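Local coordinates for protein beta-d-glucoside glucohydrolase (Hypocrea jecorina, PDB 3ZZ1) that probably hydrolyses terminal, non-reducing beta-D-glucosyl residues with release of beta-D-glucose, as a secreted family 3 glycosidase of cellulose degradation, at residues I97-K102 and I148-V153; K102-H107 and Y306-I311; I340-K344 and V517-D521; Y579-Y584 and V627-A633; P689-I695 and T707-A713. All coordinates share one frame; numbering follows the deposited sequence. Where two conformers were deposited one is given.

Interaction 1 (I97-K102 and I148-V153); sequences IGEEVK and IQSVGV
In the TIM-barrel-class N-terminal domain, helix 87-103 packs against the C-terminal end of helix 134-150, and G98 belongs to the closest CA pair: its CA lies 4.3 Å from the CA of I148. Three valines fill the rest of the seam. V151 sets CG1 3.5 Å from G98 O and CG2 4.0 Å from E99 CG, so its two methyls rest on consecutive residues; the V151 and E99 side chains cross at about a right angle. V153 divides its branches differently: CG2 lies 3.3 Å from G98 O, while CG1 meets V101 CG1 at 3.6 Å. CG1 of V101 stands opposite the backbone N (chi1 175°), which aims it at this partner. K102 closes the end of the seam, its CB 3.7 Å from V153 CG2. No hydrogen bond crosses; aliphatic carbons pack against each other and against a backbone carbonyl, and G98 O accepts from K102 N within its own helix. Beyond the seam, E99 OE1 is held by H319, V101 and I148 both touch I109 of strand 108-109, and I148 also reaches A155 of strand 154-160.

Interaction 2 (K102-H107 and Y306-I311); sequences KASGIH and YPSFNI. With NAG (2-acetamido-2-deoxy-beta-D-glucopyranose), chain B.
The Y306 ring takes H107 over one face, with H107 CD2 3.5 Å from Y306 CE2, and meets I106 O in plane at its edge. The two rings lie obliquely, planes 31° apart and centroids 5.0 Å apart. Y306 CG is anti to the backbone N (chi1 -155°), carrying the ring to both partners. Y306 OH donates to I106 O at 2.8 Å, from above the carbonyl plane. F309 receives I106 CG1 in plane at its ring edge, 3.9 Å from CD1.

The backbones close on G105, whose positive phi completes a Schellman motif; its CA lies 3.3 Å from S308 O. N310 N donates to S104 O at 2.8 Å (168°), and a water donates to G105 O and P307 O. N310 ND2 carries the N-linked sugar, bonded to C1 of NAG, while OD1 accepts from S312 N. The loop between helices 282-298 and 320-329 covers the end of helix 87-103, while I106 and F309 pack on strand 58-60 and H107 pairs with Q154 at the start of strand 154-160.

Interaction 3 (I340-K344 and V517-D521); sequences ILPLK and VLWGD
L343 reaches across to the Schellman motif that ends helix 510-518, in the glycosyl hydrolase family 3 C-terminal domain. Its backbone N fixes the start of the side chain by donating to L518 O at 2.8 Å, with an N-H...O angle of 161°. From there CB and CG each pass 3.7 Å from that same L518 O, so the carbonyl oxygen is gripped by one hydrogen bond and lined by two carbons. With CG opposite the carbonyl carbon (chi1 -56°) and the chain extended beyond it, CD1 is carried over W519. There it sits 3.9 Å from the centroid of the six-membered ring of W519 and 9° off the ring normal, a CH-pi contact over the face. L343 also touches I477 of strand 476-482, while W519 is backed by I399, R402 and A403 of helix 395-404; the contact therefore lies between that strand and that helix.

On the other flank L341 CD2 meets L518 CD2 at 3.8 Å. P342, which follows a cis peptide bond, presses CB to 3.5 Å from G520 N; G520 is the positive-phi residue of the Schellman motif, and its N turns back to V517 O. One water bridges the two backbones, donating to L343 O and to W519 O, 2.6 Å from each.

Interaction 4 (Y579-Y584 and V627-A633); sequences YTKFNY and VTGAEVA
F582 and E631 form the tight centre of a beta-sandwich contact in the fibronectin type III-like region, where strand 582-584 of a three-stranded sheet faces strand 629-633 of a four-stranded one. The axes of the two short strand segments approach to 9.2 Å with 36° between their directions, a spacing bridged by side chains and not by backbone bonds. E631 CB lies over the centre of the F582 ring, 3.3 Å from its centroid, in a CH-pi contact. A bend at chi2 of E631 then folds its carboxylate back along the ring, the two planes only 16° apart. G629 O approaches the F582 edge, 3.5 Å from CZ.

The carboxylate is held at both oxygens. Y584 OH donates to E631 OE2 at 2.6 Å on the anti side, from somewhat out of the carboxylate plane, the tyrosine ring standing at 82° to that plane, and K527 forms a salt bridge with OE1; the pairing is consistent with an ionised acid. Y584 CE2 also packs 3.7 Å from A633 CB.

Toward the loop end the contact is more exposed and less interlocked, with V627 open to solvent. T580 turns CB to 3.3 Å from V627 O, while its OG1 is hydrogen-bonded to N623. Beside it Y579 CB and V627 CG2 touch at 3.8 Å.

Interaction 5 (P689-I695 and T707-A713); sequences PSGSFGI and TSTLSVA
F693, I695, L710 and V712 gather on one face of a beta hairpin, strands 691-698 and 704-712, in the fibronectin type III-like region at the C terminus. F693 CE1 meets V712 CG2 at 3.5 Å, and F693 CB lies 4.0 Å from L710 CB. I695 bends at chi2 (-58°), which brings CD1 across to L710 CB, 3.8 Å away. L710 O lies in plane at the F693 ring edge while accepting from F693 N. On this same face I695 and L710 touch V617 and A615 of strand 613-623, respectively, across the sandwich, and F693 meets Y639 edge-to-face.

Outward, three antiparallel hydrogen-bonded pairs, G691 with V712, F693 with L710 and I695 with S708, supply six backbone bonds, including F693 N to L710 O at 2.6 Å. The other face is polar: S692, T709 and S711 are exposed there, S692 OG lying 3.5 Å from T709 CB. At the hairpin's open end G691 N donates almost straight to V712 O, 2.7 Å at 178°.

How the interactions relate
From the N terminus, interaction 1 closes a 45-residue loop from helix 87-103 to the end of helix 134-150. Interaction 2 starts on the same helix, sharing K102, and crosses it by closing 198 residues to 306-311; V101 O and I106 N, a probable hydrogen bond, join the two. Interaction 3 follows in series, closing 172 residues within the C-terminal hydrolase domain. Interaction 4 closes 42, ties strand 582-591 to strand 629-638 of the other sandwich sheet, and touches interaction 3, where Y579 OH probably bonds V517 O. Interaction 5 closes 11 residues in the terminal hairpin of the sheet holding 629-638, its centre about 50 Å from that of interaction 2. Nothing nests.

Interaction 1 (I97-K102 and I148-V153)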
# COMPACT_ATOMS: atom_id res chain seq x y z
N ILE A 97 10.55 7.62 -6.49
CA ILE A 97 11.11 7.20 -5.19
C ILE A 97 12.51 6.61 -5.39
O ILE A 97 13.45 6.96 -4.67
CB ILE A 97 10.19 6.19 -4.45
CG1 ILE A 97 8.98 6.92 -3.85
CG2 ILE A 97 10.95 5.45 -3.34
CD1 ILE A 97 7.85 6.02 -3.41
N GLY A 98 12.64 5.72 -6.37
CA GLY A 98 13.93 5.13 -6.73
C GLY A 98 14.99 6.17 -7.02
O GLY A 98 16.11 6.10 -6.50
N GLU A 99 14.63 7.16 -7.85
CA GLU A 99 15.53 8.25 -8.22
C GLU A 99 16.07 9.01 -7.01
O GLU A 99 17.27 9.28 -6.92
CB GLU A 99 14.86 9.22 -9.20
CG GLU A 99 14.83 8.71 -10.63
CD GLU A 99 14.02 9.59 -11.57
OE1 GLU A 99 13.78 10.77 -11.24
OE2 GLU A 99 13.63 9.10 -12.65
N GLU A 100 15.17 9.33 -6.08
CA GLU A 100 15.53 10.08 -4.87
C GLU A 100 16.39 9.26 -3.91
O GLU A 100 17.32 9.78 -3.30
CB GLU A 100 14.28 10.61 -4.16
CG GLU A 100 13.45 11.52 -5.06
CD GLU A 100 12.62 12.54 -4.31
OE1 GLU A 100 12.60 12.52 -3.07
OE2 GLU A 100 11.98 13.38 -4.99
N VAL A 101 16.06 7.97 -3.79
CA VAL A 101 16.81 7.05 -2.93
C VAL A 101 18.26 6.91 -3.40
O VAL A 101 19.19 7.06 -2.60
CB VAL A 101 16.11 5.67 -2.83
CG1 VAL A 101 16.95 4.70 -2.03
CG2 VAL A 101 14.74 5.83 -2.18
N LYS A 102 18.46 6.64 -4.70
CA LYS A 102 19.80 6.52 -5.28
C LYS A 102 20.55 7.85 -5.17
O LYS A 102 21.72 7.88 -4.77
CB LYS A 102 19.71 6.07 -6.74
CG LYS A 102 21.06 5.79 -7.39
CD LYS A 102 20.90 4.92 -8.63
CE LYS A 102 22.20 4.79 -9.40
NZ LYS A 102 22.51 6.01 -10.19
N ILE A 148 10.88 1.31 -8.79
CA ILE A 148 12.01 1.52 -7.89
C ILE A 148 13.28 0.89 -8.47
O ILE A 148 14.31 1.56 -8.60
CB ILE A 148 11.76 0.95 -6.47
CG1 ILE A 148 10.61 1.69 -5.78
CG2 ILE A 148 13.03 1.04 -5.60
CD1 ILE A 148 9.99 0.91 -4.61
N GLN A 149 13.20 -0.39 -8.83
CA GLN A 149 14.40 -1.15 -9.21
C GLN A 149 14.93 -0.84 -10.61
O GLN A 149 16.09 -1.14 -10.92
CB GLN A 149 14.19 -2.66 -8.99
CG GLN A 149 13.85 -3.00 -7.53
CD GLN A 149 13.98 -4.48 -7.18
OE1 GLN A 149 14.00 -5.34 -8.06
NE2 GLN A 149 14.06 -4.77 -5.89
N SER A 150 14.12 -0.21 -11.46
CA SER A 150 14.58 0.23 -12.78
C SER A 150 15.66 1.31 -12.65
O SER A 150 16.45 1.52 -13.57
CB SER A 150 13.42 0.78 -13.60
OG SER A 150 13.04 2.06 -13.12
N VAL A 151 15.66 1.98 -11.50
CA VAL A 151 16.59 3.06 -11.19
C VAL A 151 17.91 2.50 -10.65
O VAL A 151 18.94 3.18 -10.66
CB VAL A 151 15.96 4.06 -10.18
CG1 VAL A 151 16.97 5.13 -9.74
CG2 VAL A 151 14.72 4.71 -10.77
N GLY A 152 17.87 1.26 -10.17
CA GLY A 152 19.06 0.60 -9.64
C GLY A 152 19.09 0.66 -8.13
O GLY A 152 20.17 0.73 -7.52
N VAL A 153 17.91 0.62 -7.53
CA VAL A 153 17.73 0.65 -6.09
C VAL A 153 17.08 -0.65 -5.67
O VAL A 153 16.25 -1.19 -6.41
CB VAL A 153 16.84 1.86 -5.66
CG1 VAL A 153 16.55 1.84 -4.16
CG2 VAL A 153 17.49 3.17 -6.08

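Interaction 2 (K102-H107 and Y306-I311)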
# COMPACT_ATOMS: atom_id res chain seq x y z
N LYS A 102 18.46 6.64 -4.70
CA LYS A 102 19.80 6.52 -5.28
C LYS A 102 20.55 7.85 -5.17
O LYS A 102 21.72 7.88 -4.77
CB LYS A 102 19.71 6.07 -6.74
CG LYS A 102 21.06 5.79 -7.39
CD LYS A 102 20.90 4.92 -8.63
CE LYS A 102 22.20 4.79 -9.40
NZ LYS A 102 22.51 6.01 -10.19
N ALA A 103 19.86 8.94 -5.50
CA ALA A 103 20.45 10.27 -5.45
C ALA A 103 20.92 10.63 -4.04
O ALA A 103 21.82 11.45 -3.87
CB ALA A 103 19.49 11.31 -5.99
N SER A 104 20.30 10.00 -3.03
CA SER A 104 20.68 10.20 -1.63
C SER A 104 21.73 9.18 -1.17
O SER A 104 22.18 9.23 -0.02
CB SER A 104 19.44 10.14 -0.73
OG SER A 104 18.51 11.15 -1.07
N GLY A 105 22.11 8.27 -2.06
CA GLY A 105 23.17 7.30 -1.78
C GLY A 105 22.75 6.17 -0.86
O GLY A 105 23.57 5.63 -0.12
N ILE A 106 21.47 5.84 -0.92
CA ILE A 106 20.90 4.71 -0.19
C ILE A 106 20.74 3.55 -1.16
O ILE A 106 20.24 3.73 -2.27
CB ILE A 106 19.52 5.09 0.40
CG1 ILE A 106 19.67 6.26 1.38
CG2 ILE A 106 18.87 3.87 1.07
CD1 ILE A 106 18.43 7.13 1.49
N HIS A 107 21.15 2.36 -0.73
CA HIS A 107 21.04 1.15 -1.56
C HIS A 107 19.68 0.47 -1.46
O HIS A 107 19.16 -0.05 -2.45
CB HIS A 107 22.14 0.15 -1.20
CG HIS A 107 23.52 0.73 -1.22
ND1 HIS A 107 24.26 0.95 -0.07
CD2 HIS A 107 24.30 1.15 -2.25
CE1 HIS A 107 25.43 1.47 -0.39
NE2 HIS A 107 25.47 1.61 -1.71
N TYR A 306 28.08 4.87 -7.81
CA TYR A 306 26.88 5.00 -6.99
C TYR A 306 27.08 6.17 -6.03
O TYR A 306 28.13 6.26 -5.39
CB TYR A 306 26.59 3.72 -6.20
CG TYR A 306 25.13 3.55 -5.82
CD1 TYR A 306 24.24 2.94 -6.70
CD2 TYR A 306 24.64 4.01 -4.60
CE1 TYR A 306 22.90 2.78 -6.37
CE2 TYR A 306 23.29 3.86 -4.25
CZ TYR A 306 22.43 3.24 -5.15
OH TYR A 306 21.10 3.08 -4.83
N PRO A 307 26.09 7.08 -5.93
CA PRO A 307 26.24 8.24 -5.07
C PRO A 307 26.49 7.85 -3.62
O PRO A 307 26.03 6.80 -3.17
CB PRO A 307 24.90 8.96 -5.20
CG PRO A 307 24.37 8.53 -6.52
CD PRO A 307 24.78 7.08 -6.61
N SER A 308 27.24 8.68 -2.91
CA SER A 308 27.52 8.46 -1.49
C SER A 308 26.30 8.86 -0.68
O SER A 308 25.46 9.64 -1.15
CB SER A 308 28.74 9.27 -1.06
OG SER A 308 28.47 10.65 -1.23
N PHE A 309 26.20 8.33 0.54
CA PHE A 309 25.06 8.60 1.40
C PHE A 309 25.05 10.06 1.87
O PHE A 309 26.01 10.54 2.47
CB PHE A 309 25.04 7.66 2.62
CG PHE A 309 23.98 8.02 3.64
CD1 PHE A 309 22.64 7.72 3.41
CD2 PHE A 309 24.33 8.68 4.82
CE1 PHE A 309 21.66 8.05 4.35
CE2 PHE A 309 23.36 9.02 5.76
CZ PHE A 309 22.02 8.70 5.52
N ASN A 310 23.94 10.74 1.60
CA ASN A 310 23.74 12.10 2.06
C ASN A 310 22.27 12.47 1.94
O ASN A 310 21.75 12.62 0.83
CB ASN A 310 24.64 13.07 1.28
CG ASN A 310 24.54 14.50 1.77
OD1 ASN A 310 23.64 14.86 2.53
ND2 ASN A 310 25.48 15.33 1.32
N ILE A 311 21.60 12.59 3.08
CA ILE A 311 20.17 12.92 3.09
C ILE A 311 19.90 14.42 3.23
O ILE A 311 18.77 14.84 3.49
CB ILE A 311 19.38 12.09 4.15
CG1 ILE A 311 20.11 12.09 5.50
CG2 ILE A 311 19.15 10.65 3.64
CD1 ILE A 311 19.31 11.51 6.64
C1 NAG B . 25.49 16.72 1.68
C2 NAG B . 26.90 17.28 1.76
C3 NAG B . 26.88 18.80 1.90
C4 NAG B . 25.95 19.45 0.87
C5 NAG B . 24.58 18.79 0.93
C6 NAG B . 23.60 19.38 -0.08
C7 NAG B . 28.69 15.89 2.71
C8 NAG B . 29.24 15.28 3.96
N2 NAG B . 27.58 16.62 2.86
O3 NAG B . 28.18 19.31 1.70
O4 NAG B . 25.81 20.83 1.11
O5 NAG B . 24.75 17.41 0.68
O6 NAG B . 23.93 18.97 -1.40
O7 NAG B . 29.26 15.71 1.63
O HOH W 1 26.44 4.78 -1.03

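Interaction 3 (I340-K344 and V517-D521)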
# COMPACT_ATOMS: atom_id res chain seq x y z
N ILE A 340 -23.65 20.16 -6.86
CA ILE A 340 -22.99 21.29 -6.22
C ILE A 340 -21.51 21.37 -6.63
O ILE A 340 -20.93 22.46 -6.69
CB ILE A 340 -23.13 21.22 -4.67
CG1 ILE A 340 -22.73 22.55 -4.01
CG2 ILE A 340 -22.36 20.03 -4.09
CD1 ILE A 340 -23.00 22.61 -2.51
N LEU A 341 -20.92 20.21 -6.92
CA LEU A 341 -19.58 20.13 -7.48
C LEU A 341 -19.66 19.79 -8.97
O LEU A 341 -20.50 18.99 -9.37
CB LEU A 341 -18.73 19.09 -6.73
CG LEU A 341 -18.27 19.42 -5.31
CD1 LEU A 341 -17.44 18.28 -4.76
CD2 LEU A 341 -17.49 20.71 -5.26
N PRO A 342 -18.78 20.39 -9.80
CA PRO A 342 -17.74 21.33 -9.39
C PRO A 342 -18.29 22.72 -9.11
O PRO A 342 -19.34 23.09 -9.64
CB PRO A 342 -16.82 21.37 -10.61
CG PRO A 342 -17.71 21.07 -11.77
CD PRO A 342 -18.80 20.18 -11.26
N LEU A 343 -17.57 23.45 -8.26
CA LEU A 343 -17.92 24.82 -7.92
C LEU A 343 -17.72 25.70 -9.13
O LEU A 343 -16.74 25.56 -9.86
CB LEU A 343 -17.04 25.33 -6.77
CG LEU A 343 -17.00 24.57 -5.45
CD1 LEU A 343 -15.93 25.15 -4.54
CD2 LEU A 343 -18.36 24.57 -4.76
N LYS A 344 -18.65 26.62 -9.35
CA LYS A 344 -18.57 27.54 -10.46
C LYS A 344 -18.10 28.89 -9.95
O LYS A 344 -16.91 29.08 -9.68
CB LYS A 344 -19.93 27.65 -11.17
CG LYS A 344 -20.62 26.33 -11.46
CD LYS A 344 -20.23 25.76 -12.82
CE LYS A 344 -21.11 24.57 -13.16
NZ LYS A 344 -21.23 24.33 -14.63
N VAL A 517 -9.96 19.28 -8.33
CA VAL A 517 -11.22 18.54 -8.31
C VAL A 517 -12.41 19.44 -7.97
O VAL A 517 -13.42 19.43 -8.69
CB VAL A 517 -11.14 17.30 -7.38
CG1 VAL A 517 -12.51 16.76 -7.05
CG2 VAL A 517 -10.28 16.22 -8.01
N LEU A 518 -12.30 20.23 -6.90
CA LEU A 518 -13.39 21.09 -6.43
C LEU A 518 -13.89 22.07 -7.50
O LEU A 518 -15.10 22.27 -7.62
CB LEU A 518 -13.00 21.87 -5.17
CG LEU A 518 -12.90 21.17 -3.80
CD1 LEU A 518 -12.57 22.20 -2.73
CD2 LEU A 518 -14.17 20.41 -3.42
N TRP A 519 -12.97 22.66 -8.25
CA TRP A 519 -13.33 23.60 -9.32
C TRP A 519 -13.51 22.93 -10.69
O TRP A 519 -13.85 23.59 -11.67
CB TRP A 519 -12.34 24.77 -9.38
CG TRP A 519 -12.81 25.96 -8.58
CD1 TRP A 519 -13.55 27.03 -9.03
CD2 TRP A 519 -12.60 26.20 -7.18
NE1 TRP A 519 -13.80 27.91 -8.00
CE2 TRP A 519 -13.23 27.43 -6.86
CE3 TRP A 519 -11.94 25.49 -6.16
CZ2 TRP A 519 -13.21 27.96 -5.57
CZ3 TRP A 519 -11.92 26.03 -4.88
CH2 TRP A 519 -12.55 27.26 -4.59
N GLY A 520 -13.29 21.62 -10.73
CA GLY A 520 -13.53 20.83 -11.93
C GLY A 520 -12.55 21.02 -13.07
O GLY A 520 -12.89 20.79 -14.23
N ASP A 521 -11.32 21.44 -12.75
CA ASP A 521 -10.23 21.44 -13.72
C ASP A 521 -10.00 20.01 -14.21
O ASP A 521 -9.72 19.78 -15.38
CB ASP A 521 -8.94 22.00 -13.10
CG ASP A 521 -9.00 23.50 -12.85
OD1 ASP A 521 -10.05 24.13 -13.13
OD2 ASP A 521 -8.00 24.06 -12.37
O HOH W 2 -15.50 25.54 -12.19

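Interaction 4 (Y579-Y584 and V627-A633)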
# COMPACT_ATOMS: atom_id res chain seq x y z
N TYR A 579 -17.78 13.53 -12.49
CA TYR A 579 -18.60 14.65 -12.96
C TYR A 579 -19.32 14.31 -14.27
O TYR A 579 -20.05 15.13 -14.82
CB TYR A 579 -17.75 15.92 -13.14
CG TYR A 579 -17.23 16.53 -11.85
CD1 TYR A 579 -17.89 16.32 -10.63
CD2 TYR A 579 -16.10 17.34 -11.86
CE1 TYR A 579 -17.41 16.89 -9.45
CE2 TYR A 579 -15.62 17.92 -10.68
CZ TYR A 579 -16.28 17.68 -9.49
OH TYR A 579 -15.80 18.24 -8.33
N THR A 580 -19.10 13.09 -14.75
CA THR A 580 -19.77 12.61 -15.96
C THR A 580 -20.24 11.16 -15.77
O THR A 580 -20.07 10.59 -14.68
CB THR A 580 -18.88 12.80 -17.22
OG1 THR A 580 -19.66 12.57 -18.39
CG2 THR A 580 -17.65 11.88 -17.21
N LYS A 581 -20.84 10.59 -16.81
CA LYS A 581 -21.29 9.19 -16.78
C LYS A 581 -20.61 8.38 -17.87
O LYS A 581 -20.18 8.93 -18.88
CB LYS A 581 -22.82 9.11 -16.94
CG LYS A 581 -23.63 9.86 -15.89
CD LYS A 581 -23.55 9.20 -14.51
CE LYS A 581 -24.49 9.88 -13.52
NZ LYS A 581 -25.91 9.86 -13.99
N PHE A 582 -20.52 7.07 -17.67
CA PHE A 582 -19.87 6.17 -18.63
C PHE A 582 -20.77 4.97 -18.87
O PHE A 582 -21.38 4.45 -17.93
CB PHE A 582 -18.52 5.69 -18.08
CG PHE A 582 -17.57 6.80 -17.72
CD1 PHE A 582 -16.72 7.35 -18.68
CD2 PHE A 582 -17.51 7.29 -16.42
CE1 PHE A 582 -15.84 8.36 -18.36
CE2 PHE A 582 -16.62 8.31 -16.08
CZ PHE A 582 -15.78 8.85 -17.06
N ASN A 583 -20.87 4.52 -20.12
CA ASN A 583 -21.48 3.20 -20.32
C ASN A 583 -20.64 2.13 -20.99
O ASN A 583 -19.78 2.42 -21.84
CB ASN A 583 -22.94 3.21 -20.82
CG ASN A 583 -23.32 4.46 -21.55
OD1 ASN A 583 -23.09 4.59 -22.75
ND2 ASN A 583 -23.95 5.39 -20.83
N TYR A 584 -20.88 0.91 -20.55
CA TYR A 584 -20.10 -0.25 -20.93
C TYR A 584 -20.87 -1.04 -21.97
O TYR A 584 -22.09 -1.22 -21.86
CB TYR A 584 -19.86 -1.15 -19.70
CG TYR A 584 -19.01 -0.54 -18.58
CD1 TYR A 584 -19.26 0.75 -18.09
CD2 TYR A 584 -17.98 -1.28 -18.00
CE1 TYR A 584 -18.49 1.28 -17.05
CE2 TYR A 584 -17.21 -0.75 -16.97
CZ TYR A 584 -17.47 0.53 -16.50
OH TYR A 584 -16.70 1.03 -15.49
N VAL A 627 -19.09 16.26 -19.54
CA VAL A 627 -17.71 16.74 -19.38
C VAL A 627 -16.68 15.60 -19.49
O VAL A 627 -17.04 14.43 -19.44
CB VAL A 627 -17.49 17.51 -18.04
CG1 VAL A 627 -18.35 18.77 -17.98
CG2 VAL A 627 -17.76 16.60 -16.83
N THR A 628 -15.42 15.98 -19.63
CA THR A 628 -14.31 15.03 -19.69
C THR A 628 -14.13 14.36 -18.33
O THR A 628 -14.27 15.00 -17.28
CB THR A 628 -13.01 15.75 -20.15
OG1 THR A 628 -13.21 16.28 -21.46
CG2 THR A 628 -11.80 14.81 -20.16
N GLY A 629 -13.85 13.06 -18.36
CA GLY A 629 -13.62 12.31 -17.13
C GLY A 629 -12.94 10.98 -17.38
O GLY A 629 -13.04 10.42 -18.47
N ALA A 630 -12.23 10.49 -16.36
CA ALA A 630 -11.59 9.19 -16.43
C ALA A 630 -12.43 8.16 -15.68
O ALA A 630 -12.92 8.43 -14.58
CB ALA A 630 -10.17 9.25 -15.87
N GLU A 631 -12.59 6.98 -16.28
CA GLU A 631 -13.34 5.90 -15.66
C GLU A 631 -12.45 4.71 -15.31
O GLU A 631 -11.59 4.31 -16.09
CB GLU A 631 -14.48 5.44 -16.58
CG GLU A 631 -15.19 4.14 -16.16
CD GLU A 631 -16.03 4.27 -14.89
OE1 GLU A 631 -15.80 5.20 -14.08
OE2 GLU A 631 -16.94 3.44 -14.69
N VAL A 632 -12.69 4.16 -14.12
CA VAL A 632 -12.01 2.94 -13.69
C VAL A 632 -12.96 1.75 -13.86
O VAL A 632 -13.91 1.59 -13.10
CB VAL A 632 -11.53 3.04 -12.22
CG1 VAL A 632 -10.85 1.74 -11.77
CG2 VAL A 632 -10.58 4.21 -12.05
N ALA A 633 -12.69 0.94 -14.88
CA ALA A 633 -13.46 -0.27 -15.14
C ALA A 633 -12.84 -1.44 -14.39
O ALA A 633 -11.61 -1.61 -14.40
CB ALA A 633 -13.51 -0.57 -16.62

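Interaction 5 (P689-I695 and T707-A713)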
# COMPACT_ATOMS: atom_id res chain seq x y z
N PRO A 689 -9.85 -24.74 -11.33
CA PRO A 689 -10.97 -25.68 -11.40
C PRO A 689 -11.64 -25.67 -12.77
O PRO A 689 -11.61 -24.64 -13.45
CB PRO A 689 -11.94 -25.14 -10.34
CG PRO A 689 -11.65 -23.68 -10.28
CD PRO A 689 -10.18 -23.54 -10.54
N SER A 690 -12.20 -26.80 -13.17
CA SER A 690 -12.98 -26.86 -14.39
C SER A 690 -14.37 -26.28 -14.13
O SER A 690 -14.82 -26.19 -12.98
CB SER A 690 -13.08 -28.30 -14.92
OG SER A 690 -13.88 -29.11 -14.07
N GLY A 691 -15.04 -25.86 -15.20
CA GLY A 691 -16.37 -25.28 -15.09
C GLY A 691 -16.47 -23.89 -15.67
O GLY A 691 -15.53 -23.40 -16.31
N SER A 692 -17.62 -23.26 -15.44
CA SER A 692 -17.91 -21.93 -15.96
C SER A 692 -17.63 -20.86 -14.90
O SER A 692 -18.24 -20.86 -13.82
CB SER A 692 -19.36 -21.86 -16.44
OG SER A 692 -19.61 -20.65 -17.11
N PHE A 693 -16.69 -19.97 -15.21
CA PHE A 693 -16.34 -18.84 -14.36
C PHE A 693 -17.25 -17.67 -14.70
O PHE A 693 -17.41 -17.32 -15.87
CB PHE A 693 -14.90 -18.41 -14.61
CG PHE A 693 -13.86 -19.33 -14.03
CD1 PHE A 693 -13.54 -20.53 -14.65
CD2 PHE A 693 -13.16 -18.96 -12.89
CE1 PHE A 693 -12.56 -21.37 -14.11
CE2 PHE A 693 -12.17 -19.79 -12.35
CZ PHE A 693 -11.88 -21.00 -12.96
N GLY A 694 -17.84 -17.06 -13.68
CA GLY A 694 -18.63 -15.85 -13.87
C GLY A 694 -17.72 -14.66 -14.18
O GLY A 694 -16.75 -14.41 -13.47
N ILE A 695 -18.04 -13.94 -15.25
CA ILE A 695 -17.29 -12.75 -15.63
C ILE A 695 -18.17 -11.52 -15.43
O ILE A 695 -19.24 -11.40 -16.03
CB ILE A 695 -16.79 -12.85 -17.10
CG1 ILE A 695 -15.90 -14.09 -17.29
CG2 ILE A 695 -16.07 -11.56 -17.53
CD1 ILE A 695 -14.67 -14.16 -16.37
N THR A 707 -22.13 -8.85 -17.86
CA THR A 707 -21.69 -10.17 -17.41
C THR A 707 -21.49 -11.09 -18.60
O THR A 707 -22.20 -11.00 -19.60
CB THR A 707 -22.69 -10.85 -16.44
OG1 THR A 707 -23.95 -11.05 -17.10
CG2 THR A 707 -22.91 -10.01 -15.18
N SER A 708 -20.52 -11.99 -18.46
CA SER A 708 -20.29 -13.06 -19.42
C SER A 708 -19.81 -14.29 -18.65
O SER A 708 -19.99 -14.38 -17.43
CB SER A 708 -19.25 -12.62 -20.46
OG SER A 708 -19.22 -13.51 -21.57
N THR A 709 -19.22 -15.24 -19.36
CA THR A 709 -18.70 -16.46 -18.76
C THR A 709 -17.35 -16.83 -19.37
O THR A 709 -17.07 -16.52 -20.53
CB THR A 709 -19.66 -17.67 -18.96
OG1 THR A 709 -19.99 -17.79 -20.34
CG2 THR A 709 -20.95 -17.50 -18.14
N LEU A 710 -16.52 -17.47 -18.56
CA LEU A 710 -15.28 -18.05 -19.04
C LEU A 710 -15.35 -19.55 -18.73
O LEU A 710 -15.57 -19.95 -17.59
CB LEU A 710 -14.07 -17.39 -18.37
CG LEU A 710 -12.69 -17.63 -19.01
CD1 LEU A 710 -11.79 -16.43 -18.79
CD2 LEU A 710 -12.04 -18.90 -18.48
N SER A 711 -15.19 -20.36 -19.77
CA SER A 711 -15.40 -21.79 -19.66
C SER A 711 -14.08 -22.55 -19.68
O SER A 711 -13.30 -22.44 -20.62
CB SER A 711 -16.30 -22.26 -20.81
OG SER A 711 -16.45 -23.66 -20.81
N VAL A 712 -13.84 -23.33 -18.62
CA VAL A 712 -12.66 -24.19 -18.51
C VAL A 712 -13.10 -25.65 -18.51
O VAL A 712 -13.85 -26.08 -17.64
CB VAL A 712 -11.85 -23.86 -17.22
CG1 VAL A 712 -10.62 -24.76 -17.11
CG2 VAL A 712 -11.43 -22.40 -17.21
N ALA A 713 -12.63 -26.41 -19.51
CA ALA A 713 -13.04 -27.82 -19.68
C ALA A 713 -12.58 -28.73 -18.54
O ALA A 713 -11.52 -28.51 -17.95
CB ALA A 713 -12.55 -28.36 -21.02